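Local coordinates for Ifi204 (Mus musculus domesticus, PDB 5YZW), which is an interferon-inducible DNA sensor of the PYHIN family that recognises DNA through its HIN domains, the HINb domain being the part described here, at residues M92-N96 and T97-R101; I108-L111 and F112-A115; T174-D178 and G179-R183. All coordinates share one frame; numbering follows the deposited sequence.

Interaction 1 of 3, residues M92-N96 and T97-R101; sequences MVISN and TLRQR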
ATOM      1  N   MET A  92      21.854  -8.536  -6.957  1.00 85.28           N
ATOM      2  CA  MET A  92      20.899  -7.542  -7.399  1.00 78.22           C
ATOM      3  C   MET A  92      21.317  -6.223  -6.779  1.00 72.52           C
ATOM      4  O   MET A  92      21.711  -6.175  -5.610  1.00 75.75           O
ATOM      5  CB  MET A  92      19.468  -7.905  -6.993  1.00 76.26           C
ATOM      6  CG  MET A  92      18.406  -7.138  -7.757  1.00 72.25           C
ATOM      7  SD  MET A  92      16.848  -8.041  -7.919  1.00 67.59           S
ATOM      8  CE  MET A  92      16.086  -7.048  -9.186  1.00 61.57           C
ATOM      9  N   VAL A  93      21.266  -5.160  -7.568  1.00 68.95           N
ATOM     10  CA  VAL A  93      21.503  -3.815  -7.068  1.00 75.15           C
ATOM     11  C   VAL A  93      20.287  -2.951  -7.393  1.00 66.73           C
ATOM     12  O   VAL A  93      19.802  -2.944  -8.532  1.00 60.82           O
ATOM     13  CB  VAL A  93      22.790  -3.216  -7.657  1.00 84.61           C
ATOM     14  CG1 VAL A  93      22.815  -3.394  -9.177  1.00 87.95           C
ATOM     15  CG2 VAL A  93      22.918  -1.748  -7.256  1.00 87.39           C
ATOM     16  N   ILE A  94      19.784  -2.244  -6.388  1.00 66.95           N
ATOM     17  CA  ILE A  94      18.664  -1.321  -6.538  1.00 61.09           C
ATOM     18  C   ILE A  94      19.231   0.076  -6.332  1.00 66.03           C
ATOM     19  O   ILE A  94      19.638   0.429  -5.217  1.00 69.40           O
ATOM     20  CB  ILE A  94      17.539  -1.633  -5.541  1.00 63.15           C
ATOM     21  CG1 ILE A  94      17.259  -3.140  -5.512  1.00 62.15           C
ATOM     22  CG2 ILE A  94      16.267  -0.840  -5.861  1.00 63.46           C
ATOM     23  CD1 ILE A  94      16.569  -3.661  -6.759  1.00 60.95           C
ATOM     24  N   SER A  95      19.284   0.864  -7.405  1.00 67.58           N
ATOM     25  CA  SER A  95      19.837   2.211  -7.314  1.00 75.75           C
ATOM     26  C   SER A  95      19.139   3.002  -6.216  1.00 76.71           C
ATOM     27  O   SER A  95      17.946   2.816  -5.956  1.00 67.13           O
ATOM     28  CB  SER A  95      19.702   2.931  -8.656  1.00 74.53           C
ATOM     29  OG  SER A  95      18.341   3.118  -9.002  1.00 78.63           O
ATOM     30  N   ASN A  96      19.905   3.868  -5.548  1.00 74.55           N
ATOM     31  CA  ASN A  96      19.342   4.665  -4.466  1.00 77.49           C
ATOM     32  C   ASN A  96      18.230   5.573  -4.975  1.00 74.18           C
ATOM     33  O   ASN A  96      17.266   5.844  -4.250  1.00 77.96           O
ATOM     34  CB  ASN A  96      20.450   5.473  -3.788  1.00 89.26           C
ATOM     35  CG  ASN A  96      20.039   6.014  -2.425  1.00108.02           C
ATOM     36  OD1 ASN A  96      18.901   6.440  -2.222  1.00115.22           O
ATOM     37  ND2 ASN A  96      20.977   6.003  -1.481  1.00112.34           N
ATOM     38  N   THR A  97      18.332   6.033  -6.224  1.00 72.74           N
ATOM     39  CA  THR A  97      17.258   6.836  -6.798  1.00 73.39           C
ATOM     40  C   THR A  97      15.980   6.018  -6.943  1.00 71.75           C
ATOM     41  O   THR A  97      14.882   6.513  -6.655  1.00 63.32           O
ATOM     42  CB  THR A  97      17.687   7.399  -8.151  1.00 70.46           C
ATOM     43  OG1 THR A  97      18.100   6.323  -8.997  1.00 88.53           O
ATOM     44  CG2 THR A  97      18.852   8.349  -7.975  1.00 70.86           C
ATOM     45  N   LEU A  98      16.101   4.756  -7.383  1.00 57.67           N
ATOM     46  CA  LEU A  98      14.915   3.915  -7.519  1.00 59.91           C
ATOM     47  C   LEU A  98      14.343   3.554  -6.156  1.00 62.01           C
ATOM     48  O   LEU A  98      13.117   3.477  -5.991  1.00 60.87           O
ATOM     49  CB  LEU A  98      15.239   2.653  -8.320  1.00 52.18           C
ATOM     50  CG  LEU A  98      14.080   1.667  -8.479  1.00 51.16           C
ATOM     51  CD1 LEU A  98      12.868   2.322  -9.125  1.00 47.50           C
ATOM     52  CD2 LEU A  98      14.519   0.469  -9.288  1.00 50.56           C
ATOM     53  N   ARG A  99      15.215   3.349  -5.163  1.00 59.07           N
ATOM     54  CA  ARG A  99      14.757   3.076  -3.805  1.00 57.59           C
ATOM     55  C   ARG A  99      13.904   4.218  -3.277  1.00 60.21           C
ATOM     56  O   ARG A  99      12.792   3.998  -2.782  1.00 63.16           O
ATOM     57  CB  ARG A  99      15.950   2.837  -2.880  1.00 61.10           C
ATOM     58  CG  ARG A  99      16.638   1.503  -3.092  1.00 68.23           C
ATOM     59  CD  ARG A  99      17.728   1.250  -2.065  1.00 71.71           C
ATOM     60  NE  ARG A  99      18.346  -0.060  -2.258  1.00 83.92           N
ATOM     61  CZ  ARG A  99      17.932  -1.176  -1.665  1.00 85.72           C
ATOM     62  NH1 ARG A  99      16.895  -1.145  -0.835  1.00 85.06           N
ATOM     63  NH2 ARG A  99      18.557  -2.324  -1.899  1.00 86.82           N
ATOM     64  N   GLN A 100      14.403   5.451  -3.370  1.00 65.89           N
ATOM     65  CA  GLN A 100      13.620   6.543  -2.806  1.00 73.42           C
ATOM     66  C   GLN A 100      12.378   6.810  -3.641  1.00 67.04           C
ATOM     67  O   GLN A 100      11.318   7.122  -3.086  1.00 65.14           O
ATOM     68  CB  GLN A 100      14.465   7.810  -2.662  1.00 89.52           C
ATOM     69  CG  GLN A 100      13.767   8.985  -1.916  1.00107.46           C
ATOM     70  CD  GLN A 100      12.794   8.552  -0.796  1.00113.52           C
ATOM     71  OE1 GLN A 100      11.574   8.600  -0.955  1.00111.83           O
ATOM     72  NE2 GLN A 100      13.347   8.121   0.330  1.00114.25           N
ATOM     73  N   ARG A 101      12.465   6.659  -4.964  1.00 63.10           N
ATOM     74  CA  ARG A 101      11.250   6.751  -5.762  1.00 63.53           C
ATOM     75  C   ARG A 101      10.216   5.732  -5.285  1.00 66.45           C
ATOM     76  O   ARG A 101       9.018   6.031  -5.220  1.00 61.27           O
ATOM     77  CB  ARG A 101      11.574   6.568  -7.245  1.00 61.87           C
ATOM     78  CG  ARG A 101      10.608   7.297  -8.164  1.00 72.27           C
ATOM     79  CD  ARG A 101      11.192   7.550  -9.537  1.00 71.22           C
ATOM     80  NE  ARG A 101      10.975   6.398 -10.406  1.00 76.74           N
ATOM     81  CZ  ARG A 101      11.948   5.607 -10.853  1.00 81.96           C
ATOM     82  NH1 ARG A 101      13.212   5.858 -10.524  1.00 79.30           N
ATOM     83  NH2 ARG A 101      11.659   4.573 -11.640  1.00 87.58           N
TER
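Ser-95 caps the N-terminus of helix 96-103 by accepting from Leu-98 N, in the linker between the two OB-type β-sheets of this HIN domain. Its hydroxyl sits between its own backbone N and carbonyl carbon (chi1 64°), turned forward into the first turn, where OG lies 3.2 Å from Leu-98 N. Backbone bonds then start the helix: Arg-99 N donates to Ser-95 O at 2.9 Å and Gln-100 N to Asn-96 O at 3.0 Å. Ser-95 thus receives two first-turn N-H groups, one through its side chain and one through its carbonyl.

The apolar contacts come from Ile-94, the residue before the cap. Its CG2 branch, anti to the backbone N, meets the aliphatic part of Arg-99 at CG (3.6 Å) and, more loosely, CD2 of Leu-98 (4.1 Å). The Ile-94 and Arg-99 side chains cross at about a right angle, with Ile-94 CB over one face of the guanidinium. Met-14 of strand 11-25 touches both residues, joining the cap to the first sheet.

A further polar contact joins side chain and backbone. Arg-99 runs extended from CG to NE, which brings NE back past the cap to the carbonyl of Ile-94. This bond is long and bent: NE donates to Ile-94 O at 3.3 Å with an N-H...O angle of 137°, and the oxygen lies 25° out of the guanidinium plane.

Interaction 2 of 3, residues I108-L111 and F112-A115; sequences ISYL and FSQA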
ATOM      1  N   ILE A 108       0.674  16.527  -1.226  1.00 66.48           N
ATOM      2  CA  ILE A 108      -0.775  16.723  -1.286  1.00 64.31           C
ATOM      3  C   ILE A 108      -1.166  17.515  -2.527  1.00 63.00           C
ATOM      4  O   ILE A 108      -2.137  17.172  -3.217  1.00 63.01           O
ATOM      5  CB  ILE A 108      -1.264  17.393   0.011  1.00 73.43           C
ATOM      6  CG1 ILE A 108      -1.117  16.416   1.182  1.00 69.18           C
ATOM      7  CG2 ILE A 108      -2.699  17.914  -0.133  1.00 66.73           C
ATOM      8  CD1 ILE A 108      -1.961  16.749   2.382  1.00 72.71           C
ATOM      9  N   SER A 109      -0.406  18.569  -2.849  1.00 71.24           N
ATOM     10  CA  SER A 109      -0.710  19.360  -4.038  1.00 72.58           C
ATOM     11  C   SER A 109      -0.660  18.500  -5.288  1.00 69.10           C
ATOM     12  O   SER A 109      -1.446  18.701  -6.219  1.00 72.06           O
ATOM     13  CB  SER A 109       0.263  20.535  -4.170  1.00 75.65           C
ATOM     14  OG  SER A 109       1.610  20.093  -4.138  1.00 82.69           O
ATOM     15  N   TYR A 110       0.257  17.530  -5.323  1.00 64.12           N
ATOM     16  CA  TYR A 110       0.352  16.650  -6.480  1.00 60.71           C
ATOM     17  C   TYR A 110      -0.850  15.722  -6.577  1.00 66.40           C
ATOM     18  O   TYR A 110      -1.261  15.354  -7.684  1.00 64.12           O
ATOM     19  CB  TYR A 110       1.645  15.834  -6.419  1.00 63.46           C
ATOM     20  CG  TYR A 110       1.783  14.830  -7.528  1.00 65.64           C
ATOM     21  CD1 TYR A 110       2.137  15.226  -8.811  1.00 70.68           C
ATOM     22  CD2 TYR A 110       1.553  13.489  -7.301  1.00 63.92           C
ATOM     23  CE1 TYR A 110       2.261  14.305  -9.831  1.00 67.35           C
ATOM     24  CE2 TYR A 110       1.671  12.563  -8.316  1.00 59.77           C
ATOM     25  CZ  TYR A 110       2.026  12.974  -9.578  1.00 68.11           C
ATOM     26  OH  TYR A 110       2.150  12.044 -10.593  1.00 77.91           O
ATOM     27  N   LEU A 111      -1.421  15.331  -5.434  1.00 64.94           N
ATOM     28  CA  LEU A 111      -2.616  14.498  -5.457  1.00 56.26           C
ATOM     29  C   LEU A 111      -3.796  15.235  -6.072  1.00 54.42           C
ATOM     30  O   LEU A 111      -4.657  14.604  -6.698  1.00 56.85           O
ATOM     31  CB  LEU A 111      -2.967  14.038  -4.050  1.00 51.11           C
ATOM     32  CG  LEU A 111      -2.035  13.010  -3.430  1.00 53.68           C
ATOM     33  CD1 LEU A 111      -2.661  12.455  -2.167  1.00 58.24           C
ATOM     34  CD2 LEU A 111      -1.759  11.889  -4.422  1.00 51.18           C
ATOM     35  N   PHE A 112      -3.845  16.564  -5.927  1.00 63.80           N
ATOM     36  CA  PHE A 112      -4.953  17.327  -6.494  1.00 66.67           C
ATOM     37  C   PHE A 112      -4.981  17.238  -8.015  1.00 68.80           C
ATOM     38  O   PHE A 112      -6.046  17.388  -8.624  1.00 68.52           O
ATOM     39  CB  PHE A 112      -4.869  18.788  -6.053  1.00 61.33           C
ATOM     40  CG  PHE A 112      -5.026  18.990  -4.572  1.00 65.08           C
ATOM     41  CD1 PHE A 112      -5.651  18.034  -3.789  1.00 71.54           C
ATOM     42  CD2 PHE A 112      -4.562  20.146  -3.962  1.00 70.36           C
ATOM     43  CE1 PHE A 112      -5.805  18.220  -2.425  1.00 74.03           C
ATOM     44  CE2 PHE A 112      -4.717  20.340  -2.593  1.00 74.63           C
ATOM     45  CZ  PHE A 112      -5.338  19.377  -1.827  1.00 75.25           C
ATOM     46  N   SER A 113      -3.830  16.998  -8.646  1.00 72.81           N
ATOM     47  CA  SER A 113      -3.760  16.888 -10.098  1.00 72.28           C
ATOM     48  C   SER A 113      -4.071  15.484 -10.610  1.00 69.32           C
ATOM     49  O   SER A 113      -4.205  15.306 -11.827  1.00 71.79           O
ATOM     50  CB  SER A 113      -2.373  17.317 -10.594  1.00 77.16           C
ATOM     51  OG  SER A 113      -1.388  16.349 -10.264  1.00 85.63           O
ATOM     52  N   GLN A 114      -4.214  14.499  -9.727  1.00 66.14           N
ATOM     53  CA  GLN A 114      -4.360  13.111 -10.143  1.00 59.65           C
ATOM     54  C   GLN A 114      -5.830  12.716 -10.318  1.00 60.45           C
ATOM     55  O   GLN A 114      -6.747  13.354  -9.789  1.00 56.68           O
ATOM     56  CB  GLN A 114      -3.687  12.178  -9.130  1.00 63.03           C
ATOM     57  CG  GLN A 114      -2.179  12.358  -9.025  1.00 69.39           C
ATOM     58  CD  GLN A 114      -1.481  12.197 -10.367  1.00 77.14           C
ATOM     59  OE1 GLN A 114      -1.127  13.184 -11.018  1.00 87.30           O
ATOM     60  NE2 GLN A 114      -1.293  10.952 -10.792  1.00 75.57           N
ATOM     61  N   ALA A 115      -6.035  11.614 -11.039  1.00 50.51           N
ATOM     62  CA  ALA A 115      -7.376  11.167 -11.384  1.00 52.45           C
ATOM     63  C   ALA A 115      -8.105  10.625 -10.159  1.00 49.92           C
ATOM     64  O   ALA A 115      -7.542   9.866  -9.366  1.00 50.05           O
ATOM     65  CB  ALA A 115      -7.313  10.096 -12.472  1.00 54.21           C
TER
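The carbonyl oxygen of Tyr-110 is gripped twice by Ser-113: OG donates to Tyr-110 O at 2.8 Å, and Ser-113 N reaches the same atom at 3.2 Å. The two donors arrive differently. The hydroxyl is tilted only 20° from the carbonyl plane, whereas the amide N stands well above it. Ser-113 OG can do this because it lies between its own N and carbonyl carbon (chi1 72°), facing back down the chain. Gln-114 N likewise bonds Leu-111 O three residues back, at 3.1 Å, while Phe-112 N still bonds Ile-108 O four residues back, with a weak second bond to Ser-109 O.

Beyond the backbone, two flat groups settle on this turn. The amide of Gln-114, on a chain bent at chi2, stacks on the phenol ring of Tyr-110 with the planes 15° apart; OE1 comes to 3.5 Å from Tyr-110 CZ. The ring of Phe-112 folds back over the start of the helix, so that Ile-108 O stands 3.6 Å above the centre of one face and the Ile-108 CG2 methyl meets CZ at 3.5 Å. Phe-112 also meets the ring of Trp-180.

Ile-108 and Leu-111 turn to the sheet, where both touch Tyr-124 and Met-147. The change from four-residue to three-residue bonds, with a serine hydroxyl on one of the last carbonyls, that of Tyr-110, is a C-terminal helix turn, here ending the short helix 108-112 that packs on strands 119-132 and 145-151 of the second OB fold.

Interaction 3 of 3, residues T174-D178 and G179-R183; sequences TSTED and GWQLR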
ATOM      1  N   THR A 174     -10.390  10.595  -3.756  1.00 46.46           N
ATOM      2  CA  THR A 174     -11.696  11.034  -4.210  1.00 49.83           C
ATOM      3  C   THR A 174     -11.799  12.534  -3.989  1.00 58.26           C
ATOM      4  O   THR A 174     -10.982  13.138  -3.286  1.00 49.10           O
ATOM      5  CB  THR A 174     -12.830  10.296  -3.479  1.00 56.65           C
ATOM      6  OG1 THR A 174     -12.947  10.805  -2.155  1.00 59.44           O
ATOM      7  CG2 THR A 174     -12.542   8.791  -3.380  1.00 51.26           C
ATOM      8  N   SER A 175     -12.808  13.146  -4.600  1.00 59.25           N
ATOM      9  CA  SER A 175     -13.084  14.542  -4.310  1.00 63.21           C
ATOM     10  C   SER A 175     -14.577  14.748  -4.125  1.00 64.91           C
ATOM     11  O   SER A 175     -15.402  13.975  -4.620  1.00 57.03           O
ATOM     12  CB  SER A 175     -12.533  15.474  -5.403  1.00 69.53           C
ATOM     13  OG  SER A 175     -13.276  15.372  -6.598  1.00 73.96           O
ATOM     14  N   THR A 176     -14.899  15.767  -3.338  1.00 65.21           N
ATOM     15  CA  THR A 176     -16.222  16.356  -3.221  1.00 68.96           C
ATOM     16  C   THR A 176     -16.084  17.847  -3.489  1.00 79.89           C
ATOM     17  O   THR A 176     -14.974  18.372  -3.614  1.00 81.68           O
ATOM     18  CB  THR A 176     -16.818  16.133  -1.828  1.00 68.52           C
ATOM     19  OG1 THR A 176     -16.221  17.063  -0.916  1.00 70.10           O
ATOM     20  CG2 THR A 176     -16.557  14.719  -1.340  1.00 64.52           C
ATOM     21  N   GLU A 177     -17.213  18.553  -3.561  1.00 88.39           N
ATOM     22  CA  GLU A 177     -17.099  19.994  -3.753  1.00 95.09           C
ATOM     23  C   GLU A 177     -16.404  20.686  -2.581  1.00 87.66           C
ATOM     24  O   GLU A 177     -15.937  21.816  -2.745  1.00 89.11           O
ATOM     25  CB  GLU A 177     -18.479  20.609  -4.018  1.00104.11           C
ATOM     26  CG  GLU A 177     -19.388  20.722  -2.811  1.00113.60           C
ATOM     27  CD  GLU A 177     -20.777  21.219  -3.182  1.00118.13           C
ATOM     28  OE1 GLU A 177     -21.765  20.553  -2.807  1.00119.82           O
ATOM     29  OE2 GLU A 177     -20.877  22.268  -3.858  1.00116.33           O
ATOM     30  N   ASP A 178     -16.289  20.029  -1.431  1.00 88.64           N
ATOM     31  CA  ASP A 178     -15.490  20.526  -0.313  1.00101.96           C
ATOM     32  C   ASP A 178     -14.230  19.674  -0.170  1.00105.33           C
ATOM     33  O   ASP A 178     -14.090  18.877   0.761  1.00113.44           O
ATOM     34  CB  ASP A 178     -16.319  20.525   0.982  1.00118.17           C
ATOM     35  CG  ASP A 178     -17.314  21.672   1.046  1.00133.10           C
ATOM     36  OD1 ASP A 178     -17.775  22.127  -0.021  1.00136.74           O
ATOM     37  OD2 ASP A 178     -17.642  22.116   2.167  1.00140.71           O
ATOM     38  N   GLY A 179     -13.315  19.824  -1.128  1.00 85.13           N
ATOM     39  CA  GLY A 179     -11.973  19.303  -0.968  1.00 64.12           C
ATOM     40  C   GLY A 179     -11.776  17.872  -1.435  1.00 67.12           C
ATOM     41  O   GLY A 179     -12.648  17.215  -2.015  1.00 58.35           O
ATOM     42  N   TRP A 180     -10.572  17.386  -1.174  1.00 60.08           N
ATOM     43  CA  TRP A 180     -10.160  16.060  -1.591  1.00 62.90           C
ATOM     44  C   TRP A 180     -10.055  15.150  -0.373  1.00 63.38           C
ATOM     45  O   TRP A 180      -9.811  15.612   0.746  1.00 61.51           O
ATOM     46  CB  TRP A 180      -8.818  16.112  -2.324  1.00 66.29           C
ATOM     47  CG  TRP A 180      -8.863  16.811  -3.649  1.00 66.66           C
ATOM     48  CD1 TRP A 180      -8.930  18.157  -3.864  1.00 70.89           C
ATOM     49  CD2 TRP A 180      -8.835  16.200  -4.947  1.00 70.87           C
ATOM     50  NE1 TRP A 180      -8.945  18.421  -5.211  1.00 73.03           N
ATOM     51  CE2 TRP A 180      -8.889  17.236  -5.898  1.00 69.29           C
ATOM     52  CE3 TRP A 180      -8.774  14.876  -5.398  1.00 78.38           C
ATOM     53  CZ2 TRP A 180      -8.881  16.989  -7.274  1.00 66.71           C
ATOM     54  CZ3 TRP A 180      -8.759  14.634  -6.770  1.00 75.60           C
ATOM     55  CH2 TRP A 180      -8.816  15.685  -7.688  1.00 71.84           C
ATOM     56  N   GLN A 181     -10.231  13.850  -0.603  1.00 50.79           N
ATOM     57  CA  GLN A 181     -10.225  12.857   0.463  0.63 44.97           C
ATOM     58  C   GLN A 181      -9.437  11.629   0.022  1.00 55.92           C
ATOM     59  O   GLN A 181      -9.353  11.322  -1.171  1.00 53.99           O
ATOM     60  CB  GLN A 181     -11.645  12.417   0.846  0.63 48.33           C
ATOM     61  CG  GLN A 181     -12.613  13.576   1.167  0.63 53.90           C
ATOM     62  CD  GLN A 181     -13.296  14.132  -0.074  0.63 58.64           C
ATOM     63  OE1 GLN A 181     -13.478  13.422  -1.067  0.63 52.34           O
ATOM     64  NE2 GLN A 181     -13.662  15.414  -0.031  0.63 57.99           N
ATOM     65  N   LEU A 182      -8.876  10.931   0.999  1.00 52.98           N
ATOM     66  CA  LEU A 182      -8.338   9.589   0.831  1.00 47.69           C
ATOM     67  C   LEU A 182      -9.254   8.681   1.642  1.00 53.50           C
ATOM     68  O   LEU A 182      -9.279   8.754   2.878  1.00 60.14           O
ATOM     69  CB  LEU A 182      -6.892   9.512   1.302  1.00 48.96           C
ATOM     70  CG  LEU A 182      -5.875  10.287   0.466  1.00 55.69           C
ATOM     71  CD1 LEU A 182      -4.542  10.314   1.196  1.00 50.58           C
ATOM     72  CD2 LEU A 182      -5.724   9.616  -0.893  1.00 60.98           C
ATOM     73  N   ARG A 183     -10.029   7.860   0.941  1.00 53.24           N
ATOM     74  CA  ARG A 183     -11.026   6.991   1.545  1.00 45.00           C
ATOM     75  C   ARG A 183     -10.473   5.590   1.762  1.00 53.51           C
ATOM     76  O   ARG A 183      -9.938   4.964   0.837  1.00 47.51           O
ATOM     77  CB  ARG A 183     -12.269   6.927   0.657  1.00 50.69           C
ATOM     78  CG  ARG A 183     -13.289   7.993   0.954  1.00 61.26           C
ATOM     79  CD  ARG A 183     -14.248   8.150  -0.192  1.00 60.24           C
ATOM     80  NE  ARG A 183     -14.760   9.519  -0.243  1.00 70.26           N
ATOM     81  CZ  ARG A 183     -15.740   9.980   0.534  1.00 71.39           C
ATOM     82  NH1 ARG A 183     -16.312   9.183   1.426  1.00 73.25           N
ATOM     83  NH2 ARG A 183     -16.142  11.240   0.419  1.00 69.48           N
TER
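Thr-174 and Arg-183 meet through a hydroxyl that works both ways. Arg-183 NE donates to Thr-174 OG1 at 2.9 Å, with the oxygen only 5° out of the guanidinium plane. In the Gln-181 conformer described here, one of two, the same OG1 donates to Gln-181 OE1, also at 2.9 Å, in the carbonyl plane and on a lone pair; this bond holds for that conformer only. A valine in place of Thr-174 would probably leave Arg-183 NE without this acceptor.

The backbones of Thr-174 and Gln-181 form an antiparallel hydrogen-bonded pair: Thr-174 N donates to Gln-181 O and Gln-181 N to Thr-174 O. This is the closed end of the β-hairpin of strands 171-175 and 180-183, part of the second OB-type sheet. Nearer the turn, Thr-176 N gives its hydrogen to Gly-179 O at 3.0 Å. Thr-176 OG1 accepts from Asp-178 N at 3.0 Å, an ST turn, and in the same Gln-181 conformer alone it takes a further, weak bond of 3.2 Å from Gln-181 NE2. Gly-179 has a positive phi (89°), and a CB there would clash with Asp-178 O.

Thr-174, Gln-181 and Arg-183 gather on one face of the hairpin. On the other, Ser-175 and Trp-180 are a non-hydrogen-bonded pair, whose contact is CH-pi: Ser-175 CB lies 3.9 Å from the centroid of the indole six-membered ring, 14° off its normal. The Ser-175 hydroxyl is satisfied elsewhere, by Arg-116 NE.

In the fold
Interaction 3 lies in the second β-sheet and interaction 2 on the helix that packs against it; the two touch, their centres about 11 Å apart: the indole of Trp-180 packs against backbone carbonyls of the 108-115 helix end, with Phe-112 O 3.2 Å from Trp-180 CZ2. Interaction 1 stands apart, about 24 Å and 33 Å away centre to centre, on the linker helix beside the first sheet. Interactions 1 and 2 are partly buried and treat opposite ends of successive helices, a serine accepting at the start of 96-103 and another donating at the end of 108-112. Interaction 3 is a surface contact, where polar side chains bond one another across a hairpin.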